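PDB 3UID: activator of Hsp90 ATPase homologue 1/2-like C-terminal domain-containing protein from Mycobacterium smegmatis, which probably acts as a type II toxin linked to the hypoxic response, like its Mycobacterium tuberculosis homologue, and has the SRPBCC (Bet v 1-like) fold of the AHA1 family. Local coordinates for residues I31-R36 and H54-G59; R27-Y32 and T81-P86; G59-Y64 and Y77-A82; F89-G94 and N111-T116; E39-P44 and N153-L158. All blocks are in the same frame, centred on the assembly; numbering follows the deposited sequence.

Interaction 1 of 5, residues I31-R36 and H54-G59; sequences IYADPR and HDLRPG
His-54 meets the end of helix 25-33 through a side-chain-to-backbone hydrogen bond, a residue at the end of strand 50-54 donating to a carbonyl near the helix end. Its NE2 donates to Tyr-32 O at 2.8 Å, with an N-H...O angle of 154°; the oxygen lies close to the imidazole plane, at the ring edge. His-54 CG stands anti to the backbone N (chi1 180°). Ala-33 O also comes near, 3.1 Å from His-54 CE1. A CH-pi contact adds to this bond, Pro-35 CB sitting over one face of the imidazole 4.0 Å from its centroid, the two side chains crossing at about a right angle. Apolar packing is lighter: Leu-56, the central residue of an inverse gamma turn, brings CD2 to 3.8 Å from Ala-33 CA. Asp-34, N-cap of the next helix, accepts from Arg-36 N through OD1, while its OD2 is hydrogen-bonded to Gln-37 NE2. The contact thus fastens the junction between helices 25-33 and 35-42 to the end of strand 50-54, with Leu-56 also touching Ile-80 of strand 73-84.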
# COMPACT_ATOMS: atom_id res chain seq x y z
N ILE A 31 8.05 2.85 7.89
CA ILE A 31 8.05 2.35 6.51
C ILE A 31 7.24 3.29 5.61
O ILE A 31 7.64 3.57 4.47
CB ILE A 31 7.46 0.92 6.43
CG1 ILE A 31 8.31 -0.10 7.21
CG2 ILE A 31 7.26 0.49 4.96
CD1 ILE A 31 9.62 -0.44 6.54
N TYR A 32 6.10 3.76 6.12
CA TYR A 32 5.19 4.61 5.36
C TYR A 32 5.50 6.10 5.52
O TYR A 32 5.23 6.88 4.62
CB TYR A 32 3.74 4.30 5.75
CG TYR A 32 3.44 2.86 5.43
CD1 TYR A 32 3.08 2.48 4.15
CD2 TYR A 32 3.61 1.87 6.40
CE1 TYR A 32 2.86 1.14 3.84
CE2 TYR A 32 3.38 0.53 6.10
CZ TYR A 32 3.00 0.18 4.82
OH TYR A 32 2.80 -1.14 4.52
N ALA A 33 6.08 6.46 6.66
CA ALA A 33 6.37 7.86 6.96
C ALA A 33 7.63 8.36 6.29
O ALA A 33 7.78 9.55 6.04
CB ALA A 33 6.46 8.05 8.48
N ASP A 34 8.55 7.44 5.99
CA ASP A 34 9.81 7.81 5.33
C ASP A 34 9.73 7.38 3.87
O ASP A 34 9.67 6.18 3.58
CB ASP A 34 10.98 7.09 6.01
CG ASP A 34 12.32 7.41 5.37
OD1 ASP A 34 12.37 8.05 4.29
OD2 ASP A 34 13.34 6.99 5.95
N PRO A 35 9.71 8.35 2.94
CA PRO A 35 9.49 7.97 1.54
C PRO A 35 10.59 7.09 0.95
O PRO A 35 10.31 6.34 0.01
CB PRO A 35 9.42 9.32 0.81
CG PRO A 35 10.24 10.23 1.67
CD PRO A 35 9.93 9.80 3.08
N ARG A 36 11.81 7.15 1.47
CA ARG A 36 12.86 6.28 0.97
C ARG A 36 12.63 4.83 1.38
O ARG A 36 13.02 3.89 0.67
CB ARG A 36 14.24 6.76 1.43
CG ARG A 36 14.51 8.24 1.15
CD ARG A 36 14.85 8.53 -0.31
NE ARG A 36 13.71 9.07 -1.07
CZ ARG A 36 13.11 8.43 -2.06
NH1 ARG A 36 13.52 7.22 -2.43
NH2 ARG A 36 12.09 9.00 -2.69
N HIS A 54 5.85 13.16 -1.32
CA HIS A 54 5.40 12.45 -0.13
C HIS A 54 5.21 13.44 1.03
O HIS A 54 6.16 14.10 1.47
CB HIS A 54 6.44 11.39 0.23
CG HIS A 54 6.11 10.58 1.45
ND1 HIS A 54 6.24 11.08 2.73
CD2 HIS A 54 5.68 9.30 1.58
CE1 HIS A 54 5.89 10.14 3.60
NE2 HIS A 54 5.55 9.06 2.93
N ASP A 55 3.98 13.55 1.49
CA ASP A 55 3.63 14.43 2.60
C ASP A 55 2.58 13.69 3.41
O ASP A 55 1.40 13.75 3.09
CB ASP A 55 3.07 15.72 2.02
CG ASP A 55 2.71 16.75 3.08
OD1 ASP A 55 2.99 16.54 4.28
OD2 ASP A 55 2.14 17.78 2.67
N LEU A 56 3.00 12.94 4.44
CA LEU A 56 2.05 12.14 5.22
C LEU A 56 1.38 12.96 6.31
O LEU A 56 1.73 12.86 7.49
CB LEU A 56 2.73 10.90 5.80
CG LEU A 56 1.82 9.82 6.41
CD1 LEU A 56 0.84 9.29 5.39
CD2 LEU A 56 2.66 8.67 6.98
N ARG A 57 0.41 13.76 5.90
CA ARG A 57 -0.36 14.61 6.80
C ARG A 57 -1.70 14.81 6.11
O ARG A 57 -1.78 14.73 4.88
CB ARG A 57 0.35 15.95 7.03
CG ARG A 57 0.06 16.58 8.39
CD ARG A 57 0.59 15.73 9.55
NE ARG A 57 -0.45 14.92 10.21
CZ ARG A 57 -0.70 14.94 11.51
NH1 ARG A 57 0.01 15.73 12.31
NH2 ARG A 57 -1.66 14.18 12.03
N PRO A 58 -2.76 15.06 6.88
CA PRO A 58 -4.06 15.27 6.23
C PRO A 58 -4.01 16.40 5.21
O PRO A 58 -3.49 17.48 5.52
CB PRO A 58 -4.98 15.62 7.41
CG PRO A 58 -4.34 14.93 8.58
CD PRO A 58 -2.86 15.07 8.35
N GLY A 59 -4.53 16.15 4.02
CA GLY A 59 -4.45 17.11 2.93
C GLY A 59 -3.20 16.94 2.09
O GLY A 59 -3.06 17.54 1.02

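Interaction 2 of 5, residues R27-Y32 and T81-P86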
# COMPACT_ATOMS: atom_id res chain seq x y z
N ARG A 27 8.08 1.05 14.48
CA ARG A 27 8.95 0.73 13.34
C ARG A 27 8.20 0.63 12.00
O ARG A 27 8.64 1.19 11.00
CB ARG A 27 9.72 -0.58 13.57
CG ARG A 27 10.47 -1.05 12.30
CD ARG A 27 11.63 -0.11 12.04
NE ARG A 27 12.33 -0.39 10.79
CZ ARG A 27 12.10 0.26 9.64
NH1 ARG A 27 11.17 1.20 9.58
NH2 ARG A 27 12.80 -0.04 8.56
N ILE A 28 7.09 -0.09 11.99
CA ILE A 28 6.29 -0.24 10.78
C ILE A 28 5.76 1.11 10.30
O ILE A 28 5.72 1.38 9.11
CB ILE A 28 5.16 -1.26 10.98
CG1 ILE A 28 5.73 -2.60 11.47
CG2 ILE A 28 4.39 -1.47 9.69
CD1 ILE A 28 6.70 -3.26 10.48
N TRP A 29 5.37 1.97 11.24
CA TRP A 29 4.90 3.29 10.86
C TRP A 29 5.92 4.01 9.98
O TRP A 29 5.55 4.67 9.01
CB TRP A 29 4.61 4.14 12.11
CG TRP A 29 4.12 5.51 11.75
CD1 TRP A 29 4.87 6.65 11.66
CD2 TRP A 29 2.79 5.87 11.39
NE1 TRP A 29 4.07 7.71 11.29
CE2 TRP A 29 2.79 7.26 11.12
CE3 TRP A 29 1.58 5.17 11.30
CZ2 TRP A 29 1.64 7.94 10.75
CZ3 TRP A 29 0.44 5.85 10.92
CH2 TRP A 29 0.47 7.22 10.66
N GLN A 30 7.19 3.88 10.32
CA GLN A 30 8.26 4.58 9.60
C GLN A 30 8.49 4.08 8.17
O GLN A 30 9.07 4.80 7.35
CB GLN A 30 9.56 4.53 10.40
CG GLN A 30 9.50 5.31 11.70
CD GLN A 30 9.20 6.79 11.51
OE1 GLN A 30 9.56 7.38 10.49
NE2 GLN A 30 8.53 7.39 12.49
N ILE A 31 8.05 2.85 7.89
CA ILE A 31 8.05 2.35 6.51
C ILE A 31 7.24 3.29 5.61
O ILE A 31 7.64 3.57 4.47
CB ILE A 31 7.46 0.92 6.43
CG1 ILE A 31 8.31 -0.10 7.21
CG2 ILE A 31 7.26 0.49 4.96
CD1 ILE A 31 9.62 -0.44 6.54
N TYR A 32 6.10 3.76 6.12
CA TYR A 32 5.19 4.61 5.36
C TYR A 32 5.50 6.10 5.52
O TYR A 32 5.23 6.88 4.62
CB TYR A 32 3.74 4.30 5.75
CG TYR A 32 3.44 2.86 5.43
CD1 TYR A 32 3.08 2.48 4.15
CD2 TYR A 32 3.61 1.87 6.40
CE1 TYR A 32 2.86 1.14 3.84
CE2 TYR A 32 3.38 0.53 6.10
CZ TYR A 32 3.00 0.18 4.82
OH TYR A 32 2.80 -1.14 4.52
N THR A 81 -6.19 11.64 3.91
CA THR A 81 -7.34 12.23 4.59
C THR A 81 -7.25 12.24 6.13
O THR A 81 -7.84 13.10 6.78
CB THR A 81 -8.65 11.55 4.17
OG1 THR A 81 -8.58 10.16 4.49
CG2 THR A 81 -8.88 11.73 2.67
N ALA A 82 -6.50 11.29 6.69
CA ALA A 82 -6.34 11.23 8.14
C ALA A 82 -5.00 10.62 8.48
O ALA A 82 -4.52 9.74 7.77
CB ALA A 82 -7.46 10.41 8.77
N VAL A 83 -4.38 11.10 9.57
CA VAL A 83 -3.11 10.56 10.05
C VAL A 83 -3.15 10.47 11.57
O VAL A 83 -3.35 11.47 12.25
CB VAL A 83 -1.93 11.44 9.59
CG1 VAL A 83 -0.61 10.88 10.13
CG2 VAL A 83 -1.89 11.55 8.07
N ASP A 84 -2.94 9.27 12.10
CA ASP A 84 -2.99 9.01 13.53
C ASP A 84 -1.78 8.16 13.91
O ASP A 84 -1.86 6.96 14.10
CB ASP A 84 -4.32 8.31 13.87
CG ASP A 84 -4.38 7.83 15.31
OD1 ASP A 84 -3.72 8.42 16.19
OD2 ASP A 84 -5.11 6.84 15.56
N GLU A 85 -0.62 8.81 13.98
CA GLU A 85 0.63 8.11 14.26
C GLU A 85 0.63 7.51 15.67
O GLU A 85 0.22 8.17 16.63
CB GLU A 85 1.82 9.07 14.11
CG GLU A 85 3.16 8.43 14.42
CD GLU A 85 4.32 9.41 14.33
OE1 GLU A 85 4.12 10.52 13.80
OE2 GLU A 85 5.43 9.07 14.79
N PRO A 86 1.11 6.27 15.82
CA PRO A 86 1.60 5.36 14.79
C PRO A 86 0.58 4.28 14.44
O PRO A 86 0.97 3.25 13.90
CB PRO A 86 2.76 4.67 15.50
CG PRO A 86 2.24 4.51 16.90
CD PRO A 86 1.45 5.78 17.17
O HOH W 1 4.70 10.51 10.94
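Trp-29 lays its indole against Glu-85 and Pro-86, a case of an aromatic ring packed on the aliphatic part of a charged side chain. The CH-pi contact is close: Glu-85 CG stands 3.5 Å from the centroid of the five-membered ring, 20° off its normal. Glu-85 CG is anti to the backbone N (chi1 178°); the chain is extended beyond it and crosses the indole at about a right angle, and its carboxylate plane lies only 12° from that of the ring. Pro-86 CA covers another part of the same face, and Pro-86 CB touches Trp-29 CB at 3.9 Å. At the ring edge, Val-83 CG1 packs on Trp-29 CZ2 at 3.8 Å. In this Bet v 1-like fold the contact joins helix 25-33 to the end of strand 73-84 and the residues beyond it, where a cis peptide bond precedes Pro-86. Polar contact passes through water: one molecule accepts from Trp-29 NE1 at 2.9 Å and donates to Glu-85 OE1 at 2.9 Å. Pro-86 O is buried without a polar partner, 3.3 Å from Trp-29 CE3.

Interaction 3 of 5, residues G59-Y64 and Y77-A82; sequences GGRVTY and YWEITA
Val-62 O receives the shortest hydrogen bond of this pairing, from Trp-78 N at 2.7 Å, and Tyr-77 CA adds a CA-H...O contact to the same oxygen at 3.1 Å. Val-62 N returns a bond to Trp-78 O, completing a hydrogen-bonded antiparallel pair. Beyond it, Ile-80 N donates to Gly-60 O and Gly-59 N to Ile-80 O, so the ladder continues into the loop before strand 61-67. Strands 61-67 and 73-84 form a beta hairpin within the antiparallel sheet of the Bet v 1-like fold, and residues alternate between its faces. On one face Arg-61 and Glu-79 lie side by side. Arg-61 NH2 is 3.2 Å from Glu-79 OE2, a salt bridge in which the oxygen sits well out of the guanidinium plane, so charge attraction carries it. On the other face Val-62 CG2 packs on Trp-78 CE3 at 4.0 Å. Tyr-64 and Trp-78 make an offset edge-to-face pair, the edge of Tyr-64 toward the face of the Trp-78 five-membered ring, with centroids 5.2 Å apart and planes at 73°. Tyr-64 OH is hydrogen-bonded to Asp-93 OD1, and Trp-78 stacks on Phe-91.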
# COMPACT_ATOMS: atom_id res chain seq x y z
N GLY A 59 -4.53 16.15 4.02
CA GLY A 59 -4.45 17.11 2.93
C GLY A 59 -3.20 16.94 2.09
O GLY A 59 -3.06 17.54 1.02
N GLY A 60 -2.28 16.09 2.55
CA GLY A 60 -1.05 15.86 1.82
C GLY A 60 -1.26 14.89 0.67
O GLY A 60 -2.34 14.32 0.51
N ARG A 61 -0.23 14.74 -0.15
CA ARG A 61 -0.25 13.78 -1.24
C ARG A 61 0.99 12.91 -1.23
O ARG A 61 2.08 13.34 -0.81
CB ARG A 61 -0.31 14.51 -2.59
CG ARG A 61 -1.65 15.08 -2.90
CD ARG A 61 -1.74 15.46 -4.37
NE ARG A 61 -3.04 16.04 -4.67
CZ ARG A 61 -3.90 15.56 -5.57
NH1 ARG A 61 -3.59 14.49 -6.28
NH2 ARG A 61 -5.06 16.18 -5.76
N VAL A 62 0.82 11.67 -1.67
CA VAL A 62 1.95 10.81 -2.02
C VAL A 62 1.78 10.44 -3.48
O VAL A 62 0.72 9.99 -3.90
CB VAL A 62 1.99 9.53 -1.19
CG1 VAL A 62 3.18 8.65 -1.60
CG2 VAL A 62 2.04 9.86 0.30
N THR A 63 2.83 10.63 -4.27
CA THR A 63 2.79 10.25 -5.69
C THR A 63 3.89 9.26 -5.99
O THR A 63 4.98 9.36 -5.44
CB THR A 63 2.89 11.46 -6.62
OG1 THR A 63 4.14 12.14 -6.43
CG2 THR A 63 1.75 12.43 -6.33
N TYR A 64 3.62 8.28 -6.84
CA TYR A 64 4.56 7.18 -7.00
C TYR A 64 4.52 6.52 -8.38
O TYR A 64 3.50 6.56 -9.08
CB TYR A 64 4.29 6.10 -5.95
CG TYR A 64 2.88 5.57 -5.98
CD1 TYR A 64 1.92 6.05 -5.10
CD2 TYR A 64 2.49 4.62 -6.93
CE1 TYR A 64 0.61 5.58 -5.13
CE2 TYR A 64 1.18 4.15 -6.97
CZ TYR A 64 0.26 4.64 -6.06
OH TYR A 64 -1.05 4.18 -6.10
N TYR A 77 -1.43 7.94 -7.07
CA TYR A 77 -1.31 8.98 -6.07
C TYR A 77 -2.23 8.69 -4.91
O TYR A 77 -3.28 8.08 -5.07
CB TYR A 77 -1.62 10.36 -6.67
CG TYR A 77 -3.01 10.43 -7.26
CD1 TYR A 77 -4.08 10.89 -6.50
CD2 TYR A 77 -3.26 10.01 -8.56
CE1 TYR A 77 -5.36 10.94 -7.03
CE2 TYR A 77 -4.53 10.06 -9.09
CZ TYR A 77 -5.58 10.53 -8.33
OH TYR A 77 -6.85 10.58 -8.87
N TRP A 78 -1.81 9.14 -3.73
CA TRP A 78 -2.64 9.08 -2.54
C TRP A 78 -3.00 10.50 -2.13
O TRP A 78 -2.13 11.37 -2.06
CB TRP A 78 -1.87 8.43 -1.40
CG TRP A 78 -1.52 6.98 -1.55
CD1 TRP A 78 -1.86 6.12 -2.56
CD2 TRP A 78 -0.74 6.22 -0.63
NE1 TRP A 78 -1.35 4.87 -2.31
CE2 TRP A 78 -0.65 4.91 -1.13
CE3 TRP A 78 -0.11 6.52 0.59
CZ2 TRP A 78 0.06 3.90 -0.48
CZ3 TRP A 78 0.59 5.52 1.24
CH2 TRP A 78 0.65 4.22 0.71
N GLU A 79 -4.29 10.74 -1.86
CA GLU A 79 -4.70 11.97 -1.17
C GLU A 79 -4.95 11.59 0.28
O GLU A 79 -5.90 10.87 0.58
CB GLU A 79 -5.96 12.57 -1.80
CG GLU A 79 -5.81 12.92 -3.28
CD GLU A 79 -7.07 13.55 -3.88
OE1 GLU A 79 -8.04 13.80 -3.14
OE2 GLU A 79 -7.06 13.79 -5.10
N ILE A 80 -4.08 12.07 1.17
CA ILE A 80 -4.16 11.71 2.58
C ILE A 80 -5.32 12.42 3.26
O ILE A 80 -5.44 13.64 3.19
CB ILE A 80 -2.84 12.02 3.32
CG1 ILE A 80 -1.65 11.44 2.57
CG2 ILE A 80 -2.89 11.49 4.75
CD1 ILE A 80 -1.65 9.95 2.40
N THR A 81 -6.19 11.64 3.91
CA THR A 81 -7.34 12.23 4.59
C THR A 81 -7.25 12.24 6.13
O THR A 81 -7.84 13.10 6.78
CB THR A 81 -8.65 11.55 4.17
OG1 THR A 81 -8.58 10.16 4.49
CG2 THR A 81 -8.88 11.73 2.67
N ALA A 82 -6.50 11.29 6.69
CA ALA A 82 -6.34 11.23 8.14
C ALA A 82 -5.00 10.62 8.48
O ALA A 82 -4.52 9.74 7.77
CB ALA A 82 -7.46 10.41 8.77

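Interaction 4 of 5, residues F89-G94 and N111-T116; sequences FSFLDG and NVYTFT
Strands 89-94 and 111-116 run antiparallel, the axes of these short segments approaching to 4.8 Å, with the hydrogen-bonded pairs Phe-89/Tyr-113 and Phe-91/Asn-111 on either side of the non-hydrogen-bonded Ser-90/Val-112. The side chains of both hydrogen-bonded pairs share one face, where Phe-89, Phe-91 and Tyr-113 form an aromatic cluster. Phe-91 turns its edge toward the face of Tyr-113, the centroids 5.0 Å apart and the planes at 79°. Phe-89 meets Tyr-113 more obliquely, with Phe-89 CZ 3.4 Å from Tyr-113 CD2. Both phenylalanines place CG between the backbone N and the carbonyl carbon (chi1 68° for Phe-89). Asn-111 CB lies over the face of Phe-91, a CH-pi contact 3.6 Å from the ring centroid. Phe-115 touches Phe-89. On the opposite face Ser-90 OG lies 3.7 Å from Val-112 CG2. One strand pair thus combines two chemistries: backbone hydrogen bonds set the register, while the rings form an aromatic face, with helix 25-33 on its Phe-115 and Phe-89 end and Trp-78 stacked on Phe-91.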
# COMPACT_ATOMS: atom_id res chain seq x y z
N PHE A 89 -3.39 5.48 9.16
CA PHE A 89 -3.61 6.59 8.24
C PHE A 89 -4.62 6.20 7.18
O PHE A 89 -4.85 5.01 6.95
CB PHE A 89 -2.30 7.21 7.68
CG PHE A 89 -1.52 6.31 6.75
CD1 PHE A 89 -1.70 6.40 5.37
CD2 PHE A 89 -0.59 5.42 7.24
CE1 PHE A 89 -0.96 5.60 4.49
CE2 PHE A 89 0.16 4.61 6.37
CZ PHE A 89 -0.04 4.70 4.99
N SER A 90 -5.26 7.20 6.59
CA SER A 90 -6.34 6.96 5.64
C SER A 90 -6.11 7.81 4.41
O SER A 90 -5.58 8.92 4.52
CB SER A 90 -7.68 7.32 6.26
OG SER A 90 -7.92 6.54 7.43
N PHE A 91 -6.54 7.32 3.25
CA PHE A 91 -6.27 8.04 2.01
C PHE A 91 -7.15 7.57 0.87
O PHE A 91 -7.68 6.44 0.88
CB PHE A 91 -4.79 7.91 1.60
CG PHE A 91 -4.35 6.49 1.34
CD1 PHE A 91 -4.40 5.94 0.06
CD2 PHE A 91 -3.86 5.71 2.39
CE1 PHE A 91 -3.98 4.62 -0.17
CE2 PHE A 91 -3.43 4.38 2.17
CZ PHE A 91 -3.48 3.85 0.89
N LEU A 92 -7.30 8.44 -0.12
CA LEU A 92 -7.93 8.07 -1.38
C LEU A 92 -6.82 7.74 -2.37
O LEU A 92 -5.80 8.43 -2.43
CB LEU A 92 -8.78 9.23 -1.90
CG LEU A 92 -9.76 9.78 -0.86
CD1 LEU A 92 -10.27 11.16 -1.26
CD2 LEU A 92 -10.90 8.81 -0.64
N ASP A 93 -6.98 6.68 -3.14
CA ASP A 93 -5.95 6.28 -4.10
C ASP A 93 -6.46 6.26 -5.53
O ASP A 93 -7.55 5.73 -5.79
CB ASP A 93 -5.40 4.91 -3.70
CG ASP A 93 -4.47 4.32 -4.74
OD1 ASP A 93 -3.35 4.84 -4.89
OD2 ASP A 93 -4.87 3.34 -5.41
N GLY A 94 -5.68 6.82 -6.45
CA GLY A 94 -6.04 6.85 -7.85
C GLY A 94 -4.90 6.44 -8.77
O GLY A 94 -3.74 6.59 -8.42
N ASN A 111 -9.06 4.07 1.50
CA ASN A 111 -8.16 3.12 2.13
C ASN A 111 -7.88 3.50 3.55
O ASN A 111 -7.73 4.68 3.85
CB ASN A 111 -6.84 3.10 1.37
CG ASN A 111 -7.03 2.78 -0.08
OD1 ASN A 111 -7.32 3.66 -0.91
ND2 ASN A 111 -6.91 1.51 -0.42
N VAL A 112 -7.85 2.50 4.43
CA VAL A 112 -7.43 2.68 5.81
C VAL A 112 -6.38 1.64 6.18
O VAL A 112 -6.63 0.43 6.09
CB VAL A 112 -8.59 2.57 6.79
CG1 VAL A 112 -8.11 2.91 8.21
CG2 VAL A 112 -9.72 3.49 6.38
N TYR A 113 -5.19 2.10 6.57
CA TYR A 113 -4.14 1.22 7.07
C TYR A 113 -4.09 1.32 8.58
O TYR A 113 -4.00 2.42 9.13
CB TYR A 113 -2.78 1.66 6.53
CG TYR A 113 -2.54 1.41 5.05
CD1 TYR A 113 -3.57 1.05 4.19
CD2 TYR A 113 -1.25 1.53 4.54
CE1 TYR A 113 -3.31 0.82 2.82
CE2 TYR A 113 -0.98 1.32 3.20
CZ TYR A 113 -2.01 0.96 2.35
OH TYR A 113 -1.74 0.74 1.02
N THR A 114 -4.13 0.17 9.25
CA THR A 114 -4.12 0.15 10.70
C THR A 114 -3.02 -0.78 11.21
O THR A 114 -2.89 -1.92 10.74
CB THR A 114 -5.49 -0.26 11.24
OG1 THR A 114 -6.48 0.65 10.73
CG2 THR A 114 -5.51 -0.22 12.76
N PHE A 115 -2.22 -0.28 12.15
CA PHE A 115 -1.09 -1.01 12.73
C PHE A 115 -1.32 -1.16 14.23
O PHE A 115 -1.41 -0.17 14.97
CB PHE A 115 0.22 -0.26 12.46
CG PHE A 115 0.39 0.16 11.04
CD1 PHE A 115 0.56 -0.79 10.05
CD2 PHE A 115 0.36 1.50 10.68
CE1 PHE A 115 0.70 -0.42 8.72
CE2 PHE A 115 0.49 1.88 9.35
CZ PHE A 115 0.67 0.92 8.37
N THR A 116 -1.43 -2.40 14.69
CA THR A 116 -1.67 -2.63 16.11
C THR A 116 -0.72 -3.65 16.69
O THR A 116 -0.21 -4.52 15.98
CB THR A 116 -3.13 -3.02 16.38
OG1 THR A 116 -3.49 -4.13 15.56
CG2 THR A 116 -4.05 -1.84 16.05

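Interaction 5 of 5, residues E39-P44 and N153-L158; sequences EKVWGP and NQIDAL
Val-41 and Gln-154 bury the most surface here and divide the contact between an apolar and a partly polar side. Val-41 CG1, anti to its own carbonyl carbon (chi1 -60°), reaches Ile-155 CG1 at 3.6 Å. It also meets Leu-158 CD1 at 3.4 Å, a pair tighter than ordinary van der Waals contact. Gln-154 instead sets CB 3.4 Å from Val-41 O. This is helix-to-helix packing: helix 35-42 meets the long C-terminal helix 144-158, which in Bet v 1-like proteins lies against the sheet, and Ile-31 of helix 25-33 touches both Val-41 and Ile-155. A bend at chi2 (-56°) sets Gln-154 CD beside Pro-44 CB, and Gln-154 NE2 lies 3.8 Å from that same Pro-44 CB. Gln-154 OE1 accepts from a water at 2.8 Å. The same water donates to Lys-40 O at 2.7 Å, so a single molecule links the two helices where no direct hydrogen bond does. Leu-158, third in buried area, uses its other methyl, CD2, on Lys-40 CG at 4.0 Å.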
# COMPACT_ATOMS: atom_id res chain seq x y z
N GLU A 39 9.60 3.56 -0.79
CA GLU A 39 10.11 3.27 -2.12
C GLU A 39 10.85 1.93 -2.15
O GLU A 39 10.80 1.19 -3.12
CB GLU A 39 11.05 4.39 -2.58
CG GLU A 39 11.62 4.17 -3.98
CD GLU A 39 12.47 5.33 -4.46
OE1 GLU A 39 11.93 6.46 -4.60
OE2 GLU A 39 13.67 5.12 -4.71
N LYS A 40 11.57 1.65 -1.07
CA LYS A 40 12.34 0.42 -0.96
C LYS A 40 11.42 -0.81 -0.98
O LYS A 40 11.65 -1.76 -1.73
CB LYS A 40 13.19 0.44 0.32
CG LYS A 40 13.95 -0.86 0.59
CD LYS A 40 15.04 -1.13 -0.47
CE LYS A 40 15.88 -2.34 -0.06
NZ LYS A 40 17.01 -2.57 -1.02
N VAL A 41 10.40 -0.80 -0.14
CA VAL A 41 9.53 -1.97 -0.03
C VAL A 41 8.63 -2.15 -1.26
O VAL A 41 8.23 -3.27 -1.60
CB VAL A 41 8.74 -2.00 1.29
CG1 VAL A 41 9.73 -2.02 2.47
CG2 VAL A 41 7.78 -0.81 1.40
N TRP A 42 8.33 -1.04 -1.92
CA TRP A 42 7.53 -1.06 -3.15
C TRP A 42 8.36 -1.44 -4.37
O TRP A 42 7.79 -1.80 -5.42
CB TRP A 42 6.90 0.31 -3.39
CG TRP A 42 5.68 0.60 -2.60
CD1 TRP A 42 5.02 -0.25 -1.77
CD2 TRP A 42 4.96 1.83 -2.58
NE1 TRP A 42 3.92 0.38 -1.22
CE2 TRP A 42 3.87 1.66 -1.71
CE3 TRP A 42 5.13 3.06 -3.22
CZ2 TRP A 42 2.95 2.68 -1.45
CZ3 TRP A 42 4.20 4.08 -2.95
CH2 TRP A 42 3.13 3.87 -2.09
N GLY A 43 9.68 -1.36 -4.25
CA GLY A 43 10.59 -1.57 -5.37
C GLY A 43 11.73 -2.55 -5.12
O GLY A 43 12.89 -2.15 -5.00
N PRO A 44 11.40 -3.85 -5.08
CA PRO A 44 12.46 -4.87 -5.13
C PRO A 44 13.20 -4.76 -6.47
O PRO A 44 12.74 -4.07 -7.38
CB PRO A 44 11.67 -6.18 -5.03
CG PRO A 44 10.33 -5.86 -5.57
CD PRO A 44 10.06 -4.42 -5.29
N ASN A 153 6.31 -8.66 1.88
CA ASN A 153 7.51 -9.48 1.97
C ASN A 153 8.78 -8.64 2.01
O ASN A 153 9.72 -8.99 2.70
CB ASN A 153 7.57 -10.50 0.84
CG ASN A 153 6.46 -11.51 0.94
OD1 ASN A 153 5.97 -11.82 2.04
ND2 ASN A 153 6.03 -12.04 -0.21
N GLN A 154 8.79 -7.52 1.29
CA GLN A 154 9.95 -6.63 1.36
C GLN A 154 10.09 -6.01 2.74
O GLN A 154 11.20 -5.84 3.24
CB GLN A 154 9.93 -5.55 0.27
CG GLN A 154 10.17 -6.11 -1.15
CD GLN A 154 11.47 -6.89 -1.26
OE1 GLN A 154 12.53 -6.39 -0.88
NE2 GLN A 154 11.39 -8.11 -1.76
N ILE A 155 8.96 -5.65 3.36
CA ILE A 155 9.00 -5.15 4.73
C ILE A 155 9.59 -6.21 5.65
O ILE A 155 10.49 -5.90 6.43
CB ILE A 155 7.60 -4.71 5.23
CG1 ILE A 155 7.15 -3.46 4.48
CG2 ILE A 155 7.63 -4.45 6.74
CD1 ILE A 155 5.66 -3.16 4.68
N ASP A 156 9.14 -7.46 5.53
CA ASP A 156 9.73 -8.55 6.32
C ASP A 156 11.26 -8.52 6.21
O ASP A 156 11.97 -8.64 7.21
CB ASP A 156 9.25 -9.93 5.85
CG ASP A 156 7.80 -10.22 6.20
OD1 ASP A 156 7.18 -11.02 5.47
OD2 ASP A 156 7.30 -9.70 7.21
N ALA A 157 11.77 -8.40 4.98
CA ALA A 157 13.21 -8.49 4.75
C ALA A 157 13.97 -7.37 5.45
O ALA A 157 15.10 -7.58 5.90
CB ALA A 157 13.51 -8.48 3.27
N LEU A 158 13.36 -6.20 5.55
CA LEU A 158 14.00 -5.05 6.17
C LEU A 158 14.13 -5.21 7.68
O LEU A 158 14.95 -4.54 8.30
CB LEU A 158 13.20 -3.76 5.93
CG LEU A 158 13.06 -3.23 4.50
CD1 LEU A 158 12.45 -1.86 4.57
CD2 LEU A 158 14.40 -3.18 3.78
O HOH W 2 13.22 -3.89 -1.95

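Interactions 3 and 4 are sheet contacts, carried by backbone ladders with rings packed across one face of the sheet. Interaction 3 is buried and interaction 4 partly so, and Tyr-64 OH joins them through Asp-93 OD1. Interactions 1 and 2 lie nearer the surface and hold the same helix, 25-33: one fastens its end to the end of strand 50-54 and the loop after it, with one imidazole bond, the other lays its indole on the residues just past strand 73-84. Interaction 5, between helices, depends on aliphatic side chains and one bridging water. It meets interactions 1 and 2 through Ile-31 and Tyr-32 and touches interaction 3 through Trp-42, but makes no contact with interaction 4.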